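Local coordinates for protein adenine Deaminase (Enterococcus faecalis, PDB 2ICS) that is a zinc-dependent hydrolase of the amidohydrolase type that binds two zinc ions and deacetylates acetyl-(R)-mandelate in vitro, though with very low efficiency, at residues His211-Asn214 with Gly219-Asp222; Phe242-Gly245 with Ser250-Phe253. One frame throughout, in Å; residues are numbered along the deposited sequence.

Interaction 1: residues His211-Asn214 with Gly219-Asp222; sequences HCFN and GILD. With ZN (zinc ion), chain C.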
# COMPACT_ATOMS: atom_id res chain seq x y z
N HIS A 211 -3.06 3.81 -8.40
CA HIS A 211 -3.36 5.15 -8.91
C HIS A 211 -4.79 5.14 -9.45
O HIS A 211 -5.15 5.93 -10.33
CB HIS A 211 -2.42 5.54 -10.06
CG HIS A 211 -0.97 5.49 -9.71
ND1 HIS A 211 -0.46 5.84 -8.48
CD2 HIS A 211 0.10 5.18 -10.48
CE1 HIS A 211 0.87 5.74 -8.54
NE2 HIS A 211 1.26 5.33 -9.74
N CYS A 212 -5.62 4.25 -8.91
CA CYS A 212 -6.99 4.09 -9.37
C CYS A 212 -7.85 5.36 -9.47
O CYS A 212 -8.69 5.45 -10.37
CB CYS A 212 -7.72 3.04 -8.51
SG CYS A 212 -8.00 3.49 -6.78
N PHE A 213 -7.67 6.32 -8.57
CA PHE A 213 -8.46 7.54 -8.63
C PHE A 213 -7.67 8.75 -9.11
O PHE A 213 -7.87 9.86 -8.61
CB PHE A 213 -9.10 7.85 -7.27
CG PHE A 213 -10.09 6.81 -6.80
CD1 PHE A 213 -10.80 6.03 -7.70
CD2 PHE A 213 -10.31 6.62 -5.43
CE1 PHE A 213 -11.72 5.07 -7.26
CE2 PHE A 213 -11.22 5.67 -4.98
CZ PHE A 213 -11.93 4.89 -5.89
N ASN A 214 -6.78 8.56 -10.08
CA ASN A 214 -6.02 9.69 -10.59
C ASN A 214 -6.96 10.54 -11.45
O ASN A 214 -7.93 10.02 -12.01
CB ASN A 214 -4.80 9.23 -11.41
CG ASN A 214 -5.18 8.60 -12.74
OD1 ASN A 214 -4.98 7.40 -12.96
ND2 ASN A 214 -5.73 9.41 -13.64
N GLY A 219 -7.78 8.53 -17.05
CA GLY A 219 -8.17 7.90 -15.79
C GLY A 219 -9.55 7.27 -15.89
O GLY A 219 -10.13 7.22 -16.97
N ILE A 220 -10.11 6.81 -14.76
CA ILE A 220 -11.42 6.16 -14.77
C ILE A 220 -12.64 7.09 -14.89
O ILE A 220 -13.75 6.62 -15.15
CB ILE A 220 -11.62 5.28 -13.52
CG1 ILE A 220 -11.72 6.15 -12.27
CG2 ILE A 220 -10.47 4.29 -13.39
CD1 ILE A 220 -12.08 5.37 -11.01
N LEU A 221 -12.45 8.39 -14.68
CA LEU A 221 -13.57 9.30 -14.80
C LEU A 221 -13.68 9.89 -16.20
O LEU A 221 -12.69 10.31 -16.78
CB LEU A 221 -13.45 10.45 -13.79
CG LEU A 221 -14.58 11.49 -13.84
CD1 LEU A 221 -15.88 10.86 -13.35
CD2 LEU A 221 -14.23 12.69 -12.98
N ASP A 222 -14.89 9.88 -16.76
CA ASP A 222 -15.11 10.45 -18.08
C ASP A 222 -15.41 11.92 -17.79
O ASP A 222 -16.49 12.26 -17.31
CB ASP A 222 -16.32 9.81 -18.77
CG ASP A 222 -16.45 10.21 -20.23
OD1 ASP A 222 -16.32 11.42 -20.54
OD2 ASP A 222 -16.69 9.32 -21.08
ZN ZN C . 3.33 4.97 -10.33
O HOH W 1 -10.04 10.13 -14.05
O HOH W 2 3.88 5.73 -8.30

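Interaction 2: residues Phe242-Gly245 with Ser250-Phe253; sequences FDIG and SFNF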
# COMPACT_ATOMS: atom_id res chain seq x y z
N PHE A 242 -8.54 -2.22 -7.01
CA PHE A 242 -8.25 -0.79 -7.10
C PHE A 242 -7.44 -0.32 -5.89
O PHE A 242 -7.91 -0.35 -4.76
CB PHE A 242 -9.56 -0.00 -7.20
CG PHE A 242 -10.18 -0.02 -8.57
CD1 PHE A 242 -10.14 -1.17 -9.37
CD2 PHE A 242 -10.85 1.10 -9.06
CE1 PHE A 242 -10.75 -1.19 -10.63
CE2 PHE A 242 -11.46 1.08 -10.32
CZ PHE A 242 -11.41 -0.06 -11.10
N ASP A 243 -6.21 0.12 -6.16
CA ASP A 243 -5.31 0.60 -5.11
C ASP A 243 -5.10 2.10 -5.30
O ASP A 243 -4.87 2.55 -6.42
CB ASP A 243 -3.98 -0.16 -5.23
CG ASP A 243 -2.97 0.22 -4.16
OD1 ASP A 243 -3.15 -0.15 -2.98
OD2 ASP A 243 -1.99 0.90 -4.52
N ILE A 244 -5.18 2.86 -4.22
CA ILE A 244 -5.01 4.32 -4.28
C ILE A 244 -3.67 4.82 -4.83
O ILE A 244 -3.64 5.57 -5.80
CB ILE A 244 -5.24 4.97 -2.89
CG1 ILE A 244 -6.69 4.76 -2.43
CG2 ILE A 244 -4.95 6.47 -2.95
CD1 ILE A 244 -7.72 5.45 -3.30
N GLY A 245 -2.56 4.44 -4.19
CA GLY A 245 -1.25 4.90 -4.64
C GLY A 245 -1.25 6.41 -4.87
O GLY A 245 -0.85 6.87 -5.93
N SER A 250 -1.24 11.24 -8.54
CA SER A 250 -2.20 10.19 -8.82
C SER A 250 -3.50 10.08 -8.02
O SER A 250 -4.21 9.07 -8.15
CB SER A 250 -1.46 8.85 -8.79
OG SER A 250 -0.37 8.89 -9.69
N PHE A 251 -3.82 11.09 -7.22
CA PHE A 251 -5.07 11.05 -6.45
C PHE A 251 -5.87 12.34 -6.60
O PHE A 251 -5.40 13.42 -6.27
CB PHE A 251 -4.82 10.79 -4.97
CG PHE A 251 -6.07 10.81 -4.14
CD1 PHE A 251 -6.99 9.77 -4.23
CD2 PHE A 251 -6.37 11.90 -3.32
CE1 PHE A 251 -8.20 9.82 -3.53
CE2 PHE A 251 -7.57 11.95 -2.61
CZ PHE A 251 -8.49 10.91 -2.71
N ASN A 252 -7.10 12.20 -7.07
CA ASN A 252 -7.98 13.33 -7.29
C ASN A 252 -9.27 13.17 -6.46
O ASN A 252 -9.98 12.17 -6.60
CB ASN A 252 -8.28 13.42 -8.80
CG ASN A 252 -9.19 14.59 -9.17
OD1 ASN A 252 -10.39 14.57 -8.90
ND2 ASN A 252 -8.61 15.61 -9.79
N PHE A 253 -9.54 14.13 -5.58
CA PHE A 253 -10.73 14.11 -4.73
C PHE A 253 -12.02 13.94 -5.52
O PHE A 253 -12.87 13.12 -5.18
CB PHE A 253 -10.85 15.39 -3.90
CG PHE A 253 -10.05 15.39 -2.61
CD1 PHE A 253 -10.31 14.46 -1.62
CD2 PHE A 253 -9.09 16.36 -2.38
CE1 PHE A 253 -9.63 14.50 -0.40
CE2 PHE A 253 -8.40 16.41 -1.17
CZ PHE A 253 -8.68 15.48 -0.18
O HOH W 3 -5.78 7.29 -6.65

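Interaction 1: residues His211-Asn214 with Gly219-Asp222
I220 reaches across to F213 with the last carbon of its longer branch, and the phenyl ring receives it at the edge: CD1 of I220 lies in the ring plane, 3.6 Å from CD1 of F213. The two side chains cross at a slant. One face of the same ring is taken by C212, whose SG stands 3.8 Å above the plane and over the centre, so sulfur and methyl meet the phenyl group from different directions. I220 also closes over the C212 carbonyl: its CD1 is 3.5 Å from O of C212, and both CG1 and CG2 lie nearly as close. CG1 is wedged between the backbone N and the carbonyl carbon (chi1 68°), which lets both branches face this oxygen. No direct hydrogen bond joins the segments. Instead a water donates to O of N214 at 2.9 Å and accepts from N of L221, bridging one backbone to the other. Within 211-214 a type I turn is closed by N of N214 bonding to O of H211, and the turn begins at a metal ligand. NE2 of H211 binds zinc at 2.2 Å, while ND1 bonds to O of G245, so that the ring is held at both nitrogens, which together fix its rotation. A zinc-binding histidine just beyond strand 208-210 is characteristic of the binuclear amidohydrolase site at the C-terminal mouth of a TIM barrel.

Interaction 2: residues Phe242-Gly245 with Ser250-Phe253
G245 and S250 make the closest approach here, through a backbone oxygen and a side-chain carbon: O of G245 lies 3.5 Å from CB of S250. The ring of the zinc ligand H211 packs against S250, so the close end of the contact lies beside the metal site. G245 has a positive phi (48°), a conformation that favours glycine. Farther along, the fit is looser. The methyl CG2 of I244 approaches CD1 of F251 obliquely at 4.1 Å; with CG anti to the backbone N (chi1 177°) the F251 ring is set alongside I244. Between the two backbones the carbonyls of I244 and S250 remain 4.3 Å apart, O to O, and a single water fills the role of donor to both. It gives one hydrogen bond of 2.9 Å to O of I244 and another of 2.8 Å to O of S250, satisfying two buried acceptors that could not bond to each other. This water also lies at the edge of the F251 ring, in its plane. Beyond, N252 caps helix 253-261 through its OD1. A strand running through an active-site loop into a helix is the repeating beta-alpha connection of the TIM barrel, here with an N-capped helix.

In the fold
Following the chain from its N terminus, strand 208-210 of the barrel sheet leads into H211-N214, and interaction 1 brings G219-D222 back against H211-N214, closing a short loop, just where a small antiparallel hairpin begins. After helix 230-237 the chain returns through strand 241-243, neighbour of 208-210, and interaction 2 closes the next loop, before helix 253-261. The two closures follow in series, neither nested nor crossed, yet their centres are only 7 Å apart. A probable hydrogen bond of 2.9 Å from N of N252 to O of F213 joins the loops. Together they tie two successive strand ends, the hairpin and the following helix into one side of the barrel mouth, where H211 binds zinc.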